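Local coordinates for alpha-galactosidase (Lactobacillus brevis, PDB 3MI6), which probably hydrolyses terminal, non-reducing alpha-D-galactose residues from alpha-D-galactosides such as galactose oligosaccharides, galactomannans and galactolipids, at residues D[66-70]-D[71-75]; D[353-356]-D[357-361]; D[548-552]-D[553-557]. All coordinates share one frame; numbering follows the deposited sequence.

Contact 1 (D[66-70]-D[71-75])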
loop_
_atom_site.group_PDB
_atom_site.type_symbol
_atom_site.label_atom_id
_atom_site.label_comp_id
_atom_site.label_asym_id
_atom_site.label_seq_id
_atom_site.Cartn_x
_atom_site.Cartn_y
_atom_site.Cartn_z
ATOM N N PRO D 66 -3.366 43.308 4.580
ATOM C CA PRO D 66 -4.157 42.334 3.819
ATOM C C PRO D 66 -3.577 40.934 3.984
ATOM O O PRO D 66 -4.310 39.950 3.974
ATOM C CB PRO D 66 -3.999 42.801 2.362
ATOM C CG PRO D 66 -3.586 44.230 2.450
ATOM C CD PRO D 66 -2.756 44.324 3.704
ATOM N N ASN D 67 -2.266 40.864 4.163
ATOM C CA ASN D 67 -1.567 39.593 4.160
ATOM C C ASN D 67 -1.499 38.932 5.533
ATOM O O ASN D 67 -1.017 37.806 5.660
ATOM C CB ASN D 67 -0.159 39.758 3.566
ATOM C CG ASN D 67 -0.164 40.438 2.186
ATOM O OD1 ASN D 67 0.880 40.888 1.711
ATOM N ND2 ASN D 67 -1.330 40.513 1.548
ATOM N N PHE D 68 -1.962 39.626 6.565
ATOM C CA PHE D 68 -2.125 38.981 7.860
ATOM C C PHE D 68 -3.454 38.238 7.832
ATOM O O PHE D 68 -4.512 38.853 7.893
ATOM C CB PHE D 68 -2.090 39.996 9.003
ATOM C CG PHE D 68 -1.844 39.384 10.358
ATOM C CD1 PHE D 68 -2.874 38.795 11.065
ATOM C CD2 PHE D 68 -0.581 39.413 10.930
ATOM C CE1 PHE D 68 -2.650 38.238 12.320
ATOM C CE2 PHE D 68 -0.345 38.856 12.180
ATOM C CZ PHE D 68 -1.379 38.269 12.877
ATOM N N GLN D 69 -3.388 36.916 7.700
ATOM C CA GLN D 69 -4.578 36.078 7.568
ATOM C C GLN D 69 -4.473 34.880 8.497
ATOM O O GLN D 69 -3.621 34.012 8.293
ATOM C CB GLN D 69 -4.754 35.610 6.120
ATOM C CG GLN D 69 -5.054 36.744 5.154
ATOM C CD GLN D 69 -5.132 36.300 3.699
ATOM O OE1 GLN D 69 -6.190 36.384 3.065
ATOM N NE2 GLN D 69 -4.010 35.841 3.163
ATOM N N PRO D 70 -5.336 34.832 9.527
ATOM C CA PRO D 70 -5.315 33.768 10.543
ATOM C C PRO D 70 -5.434 32.346 9.964
ATOM O O PRO D 70 -4.968 31.407 10.618
ATOM C CB PRO D 70 -6.529 34.096 11.418
ATOM C CG PRO D 70 -6.741 35.569 11.229
ATOM C CD PRO D 70 -6.375 35.843 9.802
ATOM N N ALA D 71 -6.036 32.198 8.778
ATOM C CA ALA D 71 -6.158 30.899 8.090
ATOM C C ALA D 71 -4.818 30.287 7.654
ATOM O O ALA D 71 -4.695 29.066 7.540
ATOM C CB ALA D 71 -7.098 31.012 6.883
ATOM N N THR D 72 -3.829 31.138 7.398
ATOM C CA THR D 72 -2.505 30.669 7.016
ATOM C C THR D 72 -1.463 30.892 8.116
ATOM O O THR D 72 -0.261 30.800 7.857
ATOM C CB THR D 72 -1.996 31.361 5.741
ATOM O OG1 THR D 72 -1.609 32.702 6.058
ATOM C CG2 THR D 72 -3.063 31.373 4.648
ATOM N N ILE D 73 -1.914 31.182 9.336
ATOM C CA ILE D 73 -0.999 31.411 10.448
ATOM C C ILE D 73 -1.055 30.329 11.519
ATOM O O ILE D 73 -2.085 30.137 12.154
ATOM C CB ILE D 73 -1.265 32.764 11.139
ATOM C CG1 ILE D 73 -0.891 33.936 10.223
ATOM C CG2 ILE D 73 -0.490 32.847 12.443
ATOM C CD1 ILE D 73 -1.092 35.290 10.871
ATOM N N LYS D 74 0.058 29.634 11.722
ATOM C CA LYS D 74 0.174 28.676 12.809
ATOM C C LYS D 74 -0.011 29.327 14.187
ATOM O O LYS D 74 0.698 30.255 14.560
ATOM C CB LYS D 74 1.524 27.984 12.766
ATOM C CG LYS D 74 1.688 26.952 11.675
ATOM C CD LYS D 74 3.165 26.802 11.354
ATOM C CE LYS D 74 3.636 28.088 10.714
ATOM N NZ LYS D 74 5.095 28.183 10.648
ATOM N N ALA D 75 -0.963 28.819 14.956
ATOM C CA ALA D 75 -1.276 29.414 16.238
ATOM C C ALA D 75 -0.863 28.527 17.382
ATOM O O ALA D 75 -0.617 27.329 17.216
ATOM C CB ALA D 75 -2.741 29.700 16.329
HETATM O O HOH W 1 -2.044 34.959 4.762
#
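F68 and I73 meet across a pair of overlapping beta turns, Q69 to T72 and P70 to I73, within the long loop that joins strands 31-36 and 90-93 in the N-terminal region of this family 36 enzyme. The apolar part is a CH-pi contact. The CD1 methyl of I73 sits over one face of the F68 ring, 3.6 Å from the centroid and 14° off the normal, displaced a little toward the CE1 and CZ rim. The two side chains cross at about a right angle, which presents the isoleucine to the ring by its terminal methyl. Its torsions explain this: CG1 lies opposite the residue's own carbonyl carbon (chi1 -69°) and the branch continues fully extended (chi2 -178°), passing Q69 O with CG1 at 3.3 Å before ending over the ring. With an alanine in place of F68, the CD1 methyl would probably lose the flat surface it rests on and face a gap. M26 also packs against I73.

The backbone bonds fold the chain so that these side chains can meet. T72 N donates to Q69 O at 3.0 Å, and I73 N makes a weak bond of 3.3 Å to P70 O. P70 occupies the second position of the first turn, where the restricted phi of proline fits readily. R86 joins from a later part of the loop, bonding I73 O and, weakly, P70 O.

Polar side-chain chemistry is centred on T72, whose OG1 bonds Y679 OH of a neighbouring subunit and thus ties the turn to the tetramer interface. The same OG1 gives a bond of 2.6 Å to a water, and this water in turn donates to N67 O at 3.2 Å.

Contact 2 (D[353-356]-D[357-361])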
loop_
_atom_site.group_PDB
_atom_site.type_symbol
_atom_site.label_atom_id
_atom_site.label_comp_id
_atom_site.label_asym_id
_atom_site.label_seq_id
_atom_site.Cartn_x
_atom_site.Cartn_y
_atom_site.Cartn_z
ATOM N N VAL D 353 -3.325 -18.778 50.991
ATOM C CA VAL D 353 -2.268 -17.998 51.619
ATOM C C VAL D 353 -1.076 -18.864 52.044
ATOM O O VAL D 353 0.075 -18.446 51.920
ATOM C CB VAL D 353 -2.810 -17.180 52.823
ATOM C CG1 VAL D 353 -1.687 -16.781 53.759
ATOM C CG2 VAL D 353 -3.560 -15.956 52.338
ATOM N N ASN D 354 -1.361 -20.071 52.531
ATOM C CA ASN D 354 -0.329 -20.980 53.031
ATOM C C ASN D 354 0.505 -21.596 51.928
ATOM O O ASN D 354 1.734 -21.631 52.014
ATOM C CB ASN D 354 -0.949 -22.088 53.878
ATOM C CG ASN D 354 -1.062 -21.707 55.336
ATOM O OD1 ASN D 354 -1.921 -22.222 56.057
ATOM N ND2 ASN D 354 -0.192 -20.800 55.783
ATOM N N GLN D 355 -0.176 -22.096 50.903
ATOM C CA GLN D 355 0.494 -22.587 49.711
ATOM C C GLN D 355 1.262 -21.454 49.041
ATOM O O GLN D 355 2.395 -21.643 48.596
ATOM C CB GLN D 355 -0.514 -23.179 48.726
ATOM C CG GLN D 355 0.099 -23.627 47.403
ATOM C CD GLN D 355 0.993 -24.840 47.564
ATOM O OE1 GLN D 355 0.582 -25.966 47.294
ATOM N NE2 GLN D 355 2.219 -24.616 48.006
ATOM N N ALA D 356 0.644 -20.278 48.969
ATOM C CA ALA D 356 1.262 -19.134 48.315
ATOM C C ALA D 356 2.650 -18.877 48.874
ATOM O O ALA D 356 3.598 -18.640 48.126
ATOM C CB ALA D 356 0.402 -17.917 48.475
ATOM N N LYS D 357 2.752 -18.934 50.195
ATOM C CA LYS D 357 3.993 -18.684 50.911
ATOM C C LYS D 357 5.098 -19.676 50.533
ATOM O O LYS D 357 6.235 -19.277 50.291
ATOM C CB LYS D 357 3.715 -18.709 52.420
ATOM C CG LYS D 357 4.917 -18.950 53.322
ATOM C CD LYS D 357 5.680 -17.678 53.670
ATOM C CE LYS D 357 6.577 -17.909 54.899
ATOM N NZ LYS D 357 7.538 -16.782 55.156
ATOM N N ARG D 358 4.767 -20.962 50.478
ATOM C CA ARG D 358 5.763 -21.988 50.180
ATOM C C ARG D 358 6.319 -21.810 48.779
ATOM O O ARG D 358 7.370 -22.351 48.451
ATOM C CB ARG D 358 5.184 -23.399 50.343
ATOM C CG ARG D 358 4.781 -23.743 51.774
ATOM C CD ARG D 358 4.001 -25.053 51.855
ATOM N NE ARG D 358 2.956 -24.990 52.880
ATOM C CZ ARG D 358 1.738 -25.517 52.747
ATOM N NH1 ARG D 358 1.407 -26.156 51.622
ATOM N NH2 ARG D 358 0.847 -25.403 53.735
ATOM N N LEU D 359 5.605 -21.042 47.962
ATOM C CA LEU D 359 5.997 -20.789 46.585
ATOM C C LEU D 359 6.880 -19.554 46.470
ATOM O O LEU D 359 7.495 -19.307 45.425
ATOM C CB LEU D 359 4.756 -20.605 45.719
ATOM C CG LEU D 359 4.042 -21.894 45.355
ATOM C CD1 LEU D 359 2.975 -21.612 44.320
ATOM C CD2 LEU D 359 5.069 -22.871 44.824
ATOM N N GLY D 360 6.918 -18.776 47.547
ATOM C CA GLY D 360 7.747 -17.590 47.617
ATOM C C GLY D 360 6.999 -16.324 47.265
ATOM O O GLY D 360 7.607 -15.262 47.113
ATOM N N ILE D 361 5.680 -16.435 47.132
ATOM C CA ILE D 361 4.841 -15.282 46.818
ATOM C C ILE D 361 4.850 -14.294 47.986
ATOM O O ILE D 361 4.990 -14.697 49.137
ATOM C CB ILE D 361 3.423 -15.727 46.395
ATOM C CG1 ILE D 361 3.500 -16.393 45.016
ATOM C CG2 ILE D 361 2.462 -14.556 46.351
ATOM C CD1 ILE D 361 2.217 -16.994 44.555
#
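Near the C-terminal end of helix 346-358, A356 O is gripped by two backbone donors from the residues that follow it, L359 N at 3.1 Å and I361 N at 3.2 Å. They approach from opposite faces of the carbonyl plane, so the group is held from both sides. One turn earlier the bonding is still helical, with K357 N donating to V353 O at 3.2 Å. The weak bonds from R358 N to N354 O and from L359 N to Q355 O prolong that pattern to the point where the chain leaves it.

The exit is a Schellman motif. Its outer bond is the one from I361 to A356, its inner one runs from G360 N to K357 O at 2.9 Å, and G360 has a phi of 96°, at which a CB would be pressed against the carbonyl oxygen of L359. The apolar pair usual in this motif is present too, as A356 CB faces I361 CB at 4.3 Å, and both side chains pack on I334 of strand 333-335. The helix belongs to the connection from that strand to strand 363-366, the first crossover of the TIM barrel, and L359 reaches across to L616, V619 and K620 of helix 613-628.

Outside the motif, R358 folds back along the last turn. Its guanidinium lies with one face over N354 O, about 3.6 Å from the plane and toward the rim, while NH2 stands near N354 CB. The Q355 chain, bent at chi2 (69°), carries NE2 to 4.0 Å from R358 CB, and its amide plane is turned 69° from the guanidinium. K357 leads the other way, to a bond between its NZ and Q405 O.

Contact 3 (D[548-552]-D[553-557])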
loop_
_atom_site.group_PDB
_atom_site.type_symbol
_atom_site.label_atom_id
_atom_site.label_comp_id
_atom_site.label_asym_id
_atom_site.label_seq_id
_atom_site.Cartn_x
_atom_site.Cartn_y
_atom_site.Cartn_z
ATOM N N SER D 548 -5.289 -5.358 31.740
ATOM C CA SER D 548 -6.473 -5.892 31.081
ATOM C C SER D 548 -7.069 -7.001 31.931
ATOM O O SER D 548 -6.345 -7.713 32.610
ATOM C CB SER D 548 -6.111 -6.447 29.697
ATOM O OG SER D 548 -7.266 -6.911 29.017
ATOM N N ASP D 549 -8.386 -7.142 31.890
ATOM C CA ASP D 549 -9.033 -8.311 32.455
ATOM C C ASP D 549 -8.663 -9.551 31.665
ATOM O O ASP D 549 -8.718 -10.672 32.178
ATOM C CB ASP D 549 -10.544 -8.152 32.461
ATOM C CG ASP D 549 -11.064 -7.725 33.803
ATOM O OD1 ASP D 549 -10.301 -7.871 34.782
ATOM O OD2 ASP D 549 -12.227 -7.239 33.873
ATOM N N ASP D 550 -8.301 -9.352 30.406
ATOM C CA ASP D 550 -7.806 -10.446 29.597
ATOM C C ASP D 550 -6.411 -10.829 30.094
ATOM O O ASP D 550 -5.462 -10.053 29.943
ATOM C CB ASP D 550 -7.763 -10.045 28.123
ATOM C CG ASP D 550 -7.462 -11.214 27.214
ATOM O OD1 ASP D 550 -6.871 -12.217 27.675
ATOM O OD2 ASP D 550 -7.827 -11.145 26.023
ATOM N N THR D 551 -6.305 -12.021 30.689
ATOM C CA THR D 551 -5.039 -12.544 31.204
ATOM C C THR D 551 -4.535 -13.745 30.397
ATOM O O THR D 551 -3.681 -14.514 30.878
ATOM C CB THR D 551 -5.169 -12.976 32.684
ATOM O OG1 THR D 551 -6.120 -14.045 32.793
ATOM C CG2 THR D 551 -5.634 -11.822 33.528
ATOM N N ASP D 552 -5.076 -13.927 29.188
ATOM C CA ASP D 552 -4.505 -14.894 28.260
ATOM C C ASP D 552 -3.119 -14.453 27.759
ATOM O O ASP D 552 -2.925 -13.279 27.423
ATOM C CB ASP D 552 -5.408 -15.104 27.055
ATOM C CG ASP D 552 -4.772 -16.030 26.022
ATOM O OD1 ASP D 552 -4.696 -17.245 26.287
ATOM O OD2 ASP D 552 -4.322 -15.546 24.963
ATOM N N ALA D 553 -2.173 -15.395 27.685
ATOM C CA ALA D 553 -0.810 -15.090 27.225
ATOM C C ALA D 553 -0.761 -14.453 25.824
ATOM O O ALA D 553 -0.167 -13.390 25.636
ATOM C CB ALA D 553 0.070 -16.325 27.278
ATOM N N ALA D 554 -1.389 -15.097 24.851
ATOM C CA ALA D 554 -1.392 -14.587 23.490
ATOM C C ALA D 554 -2.017 -13.200 23.376
ATOM O O ALA D 554 -1.463 -12.332 22.734
ATOM C CB ALA D 554 -2.101 -15.562 22.565
ATOM N N GLU D 555 -3.172 -12.986 23.993
ATOM C CA GLU D 555 -3.832 -11.691 23.928
ATOM C C GLU D 555 -3.016 -10.591 24.619
ATOM O O GLU D 555 -2.980 -9.443 24.159
ATOM C CB GLU D 555 -5.220 -11.770 24.560
ATOM C CG GLU D 555 -6.146 -12.787 23.925
ATOM C CD GLU D 555 -6.485 -12.469 22.470
ATOM O OE1 GLU D 555 -6.500 -11.277 22.079
ATOM O OE2 GLU D 555 -6.761 -13.429 21.716
ATOM N N ARG D 556 -2.383 -10.934 25.741
ATOM C CA ARG D 556 -1.611 -9.955 26.494
ATOM C C ARG D 556 -0.426 -9.447 25.660
ATOM O O ARG D 556 -0.134 -8.252 25.645
ATOM C CB ARG D 556 -1.143 -10.518 27.843
ATOM C CG ARG D 556 -2.208 -10.592 28.915
ATOM C CD ARG D 556 -2.767 -9.215 29.295
ATOM N NE ARG D 556 -2.007 -8.552 30.348
ATOM C CZ ARG D 556 -2.511 -8.163 31.514
ATOM N NH1 ARG D 556 -3.780 -8.362 31.798
ATOM N NH2 ARG D 556 -1.744 -7.567 32.402
ATOM N N LEU D 557 0.253 -10.348 24.971
ATOM C CA LEU D 557 1.273 -9.934 24.030
ATOM C C LEU D 557 0.803 -8.688 23.286
ATOM O O LEU D 557 1.454 -7.638 23.331
ATOM C CB LEU D 557 1.542 -11.050 23.028
ATOM C CG LEU D 557 2.854 -11.835 23.065
ATOM C CD1 LEU D 557 3.668 -11.536 24.321
ATOM C CD2 LEU D 557 2.575 -13.340 22.900
HETATM O O HOH W 2 -3.419 -18.068 28.226
#
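With chi1 at 176°, the D552 carboxylate is swung away from its own backbone nitrogen and over the first turn of helix 553-566, where OD2 accepts from E555 N at 3.0 Å. This is an N-cap. The bond is fairly straight (160°) and reaches OD2 on its anti side, 19° out of the carboxylate plane. R556 N donates to D552 O at 2.9 Å, so one residue supplies acceptors to two N-H groups of the opening turn. The helix start and the salt bridge from R586 NH1 to OD2 would both be expected to favour the ionised form of D552.

Upstream, the loop leaving barrel strand 544-546 is shaped by two side-chain turns: an ST turn, with D550 N donating to S548 OG at 3.0 Å, and an Asx turn, with D552 N donating to D550 OD1 at 2.9 Å. Between S548 and D550 stands D549, probably the proton donor of the active site, whose OD2 bonds W200 NE1 and whose OD1 bonds W546 NE1. D549 is the middle residue of the ST turn, so that turn is likely to help fix its backbone.

R556, bent at chi2 and chi3, curls back toward the loop. Its NH1 points in the guanidinium plane at D550 O, a bond that is doubtful because that oxygen is modelled too close to a neighbour.

E555 crosses D550 obliquely, its OE1 4.2 Å from D550 OD2. Its OE2 pairs with R586 of the same chain in a salt bridge and with H674 ND1 of a neighbouring subunit in a hydrogen bond, which probably offset the clustered acids. On the remaining oxygen of the cap, D552 OD1, a water donates at 2.5 Å and itself accepts from A553 N at 3.0 Å.

The three local contacts show how one chain solves folding back on itself in different settings. Contact 3 is buried, its centre about 18 Å from that of the chain, at the active-site end of the barrel; contacts 1 and 2 are only partly buried, their centres about 36 and 32 Å from it. Contacts 2 and 3 belong to the same TIM barrel, with centres about 24 Å apart, and treat opposite helix ends: backbone carbonyls and glycine finish one helix, a single aspartate carboxylate caps the start of another. Contact 1, on the other side of the chain centre, relies on turns and an aromatic face. Contacts 1 and 3 each meet another subunit, whereas no other chain of the assembly touches contact 2.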